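BH2602 protein (Bacillus halodurans, PDB 3NWZ) binds coenzyme A and, as a member of the hotdog-fold thioesterase superfamily, probably hydrolyses acyl-CoA thioesters. Local coordinates at the interface of chains A and B. Coordinates in Å, arbitrary orientation; residue numbers count along the deposited sequence, not the author numbering. Chains: chain A/B, BH2602 protein.

The interface of chains A and B. Residues chain A 48, 73, 82, 84-85; chain B 48, 85, 88.
B:Thr88 of one subunit packs on A:Gly84 of the other, in a two-fold interface built round the N-terminal ends of the two copies of helix 83-100. Such pairing is usual for hotdog thioesterases, so this is probably a biological dimer. The methyl B:Thr88 CG2 lies 3.5 Å from A:Gly84 CA. The hydroxyl B:Thr88 OG1 is 3.6 Å from A:Gly84 CA, so both branches of the threonine rest on a residue without a side chain. B:Thr88 CG2 also touches the imidazole, 4.0 Å from A:His82 CE1. In B:Thr88, CG2 is anti to the backbone N and OG1 lies beside it (chi1 -43°), which turns both branches toward chain A. A second apolar contact joins B:Leu48 and A:Ile85, whose side chains cross at a slant. Here the methyls B:Leu48 CD2 and A:Ile85 CD1 are 3.9 Å apart. The twin pair sits further apart, with 4.5 Å between A:Leu48 CD2 and B:Ile85 CD1. In the second shell, A:Gly84 N at the start of the helix donates to A:His82 ND1, nearly in the ring plane and almost straight (163° at H). This bond probably helps hold the ring's rotation, with CE1 turned toward chain B. With an alanine in place of A:His82, A:Gly84 N is likely to lose this acceptor and B:Thr88 CG2 its ring neighbour. A water bridges the chains beside the leucine contact, its oxygen 2.9 Å from A:Leu73 O and 3.0 Å from B:Leu48 N.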
ATOM      1  N   LEU A  48       2.559 -24.978   3.238  1.00 54.79           N
ATOM      2  CA  LEU A  48       2.523 -23.773   4.052  1.00 47.58           C
ATOM      3  C   LEU A  48       1.373 -23.793   5.053  1.00 45.27           C
ATOM      4  O   LEU A  48       1.580 -23.558   6.239  1.00 39.13           O
ATOM      5  CB  LEU A  48       2.430 -22.542   3.152  1.00 46.31           C
ATOM      6  CG  LEU A  48       3.496 -21.487   3.473  1.00 65.27           C
ATOM      7  CD1 LEU A  48       3.139 -20.719   4.753  1.00 71.29           C
ATOM      8  CD2 LEU A  48       4.859 -22.171   3.610  1.00 70.12           C
ATOM      9  N   LEU A  73       8.198 -21.648  15.258  1.00 50.65           N
ATOM     10  CA  LEU A  73       8.286 -21.794  13.815  1.00 43.23           C
ATOM     11  C   LEU A  73       7.886 -20.534  13.062  1.00 45.73           C
ATOM     12  O   LEU A  73       8.365 -20.293  11.958  1.00 42.84           O
ATOM     13  CB  LEU A  73       7.424 -22.974  13.359  1.00 42.40           C
ATOM     14  CG  LEU A  73       7.323 -23.254  11.857  1.00 45.37           C
ATOM     15  CD1 LEU A  73       8.706 -23.349  11.250  1.00 51.15           C
ATOM     16  CD2 LEU A  73       6.565 -24.545  11.636  1.00 45.61           C
ATOM     17  N   HIS A  82       6.781 -13.323  12.628  1.00 38.22           N
ATOM     18  CA  HIS A  82       7.429 -12.769  11.453  1.00 49.52           C
ATOM     19  C   HIS A  82       6.471 -11.901  10.642  1.00 54.00           C
ATOM     20  O   HIS A  82       5.365 -12.329  10.318  1.00 58.83           O
ATOM     21  CB  HIS A  82       7.980 -13.891  10.575  1.00 55.65           C
ATOM     22  CG  HIS A  82       9.074 -13.439   9.664  1.00 61.23           C
ATOM     23  ND1 HIS A  82       8.892 -12.448   8.722  1.00 59.95           N
ATOM     24  CD2 HIS A  82      10.381 -13.787   9.599  1.00 65.86           C
ATOM     25  CE1 HIS A  82      10.040 -12.201   8.118  1.00 64.24           C
ATOM     26  NE2 HIS A  82      10.960 -13.000   8.633  1.00 67.35           N
ATOM     27  N   GLY A  84       6.321 -11.395   7.789  1.00 58.51           N
ATOM     28  CA  GLY A  84       5.953 -12.114   6.583  1.00 57.18           C
ATOM     29  C   GLY A  84       4.787 -13.048   6.816  1.00 47.87           C
ATOM     30  O   GLY A  84       3.878 -13.116   5.999  1.00 60.24           O
ATOM     31  N   ILE A  85       4.797 -13.780   7.923  1.00 40.94           N
ATOM     32  CA  ILE A  85       3.682 -14.683   8.204  1.00 46.23           C
ATOM     33  C   ILE A  85       2.429 -13.830   8.432  1.00 41.91           C
ATOM     34  O   ILE A  85       1.324 -14.232   8.100  1.00 38.51           O
ATOM     35  CB  ILE A  85       3.951 -15.559   9.453  1.00 52.92           C
ATOM     36  CG1 ILE A  85       5.126 -16.510   9.198  1.00 59.07           C
ATOM     37  CG2 ILE A  85       2.723 -16.380   9.791  1.00 59.20           C
ATOM     38  CD1 ILE A  85       4.853 -17.593   8.171  1.00 64.21           C
TER
ATOM     39  N   LEU B  48      12.098 -19.831   9.793  1.00 54.06           N
ATOM     40  CA  LEU B  48      11.494 -19.339   8.562  1.00 53.47           C
ATOM     41  C   LEU B  48      12.550 -19.298   7.467  1.00 51.47           C
ATOM     42  O   LEU B  48      12.335 -19.781   6.364  1.00 45.19           O
ATOM     43  CB  LEU B  48      10.917 -17.940   8.778  1.00 54.41           C
ATOM     44  CG  LEU B  48       9.705 -17.602   7.910  1.00 63.55           C
ATOM     45  CD1 LEU B  48      10.085 -17.541   6.430  1.00 64.51           C
ATOM     46  CD2 LEU B  48       8.633 -18.661   8.153  1.00 65.41           C
ATOM     47  N   ILE B  85       4.684 -15.528   0.412  1.00 37.15           N
ATOM     48  CA  ILE B  85       6.132 -15.733   0.453  1.00 32.60           C
ATOM     49  C   ILE B  85       6.893 -14.715  -0.391  1.00 43.77           C
ATOM     50  O   ILE B  85       7.978 -14.283  -0.007  1.00 43.35           O
ATOM     51  CB  ILE B  85       6.549 -17.143  -0.052  1.00 47.23           C
ATOM     52  CG1 ILE B  85       5.956 -18.238   0.841  1.00 56.11           C
ATOM     53  CG2 ILE B  85       8.070 -17.239  -0.068  1.00 31.31           C
ATOM     54  CD1 ILE B  85       6.423 -18.188   2.279  1.00 62.86           C
ATOM     55  N   THR B  88       7.202 -11.738   1.577  1.00 44.00           N
ATOM     56  CA  THR B  88       8.112 -12.023   2.689  1.00 46.65           C
ATOM     57  C   THR B  88       9.563 -11.965   2.203  1.00 48.28           C
ATOM     58  O   THR B  88      10.465 -11.555   2.937  1.00 45.92           O
ATOM     59  CB  THR B  88       7.868 -13.414   3.286  1.00 47.88           C
ATOM     60  OG1 THR B  88       6.456 -13.659   3.421  1.00 48.01           O
ATOM     61  CG2 THR B  88       8.527 -13.508   4.653  1.00 56.85           C
TER
HETATM   62  O   HOH W   1      10.544 -18.384  11.922  1.00 56.69           O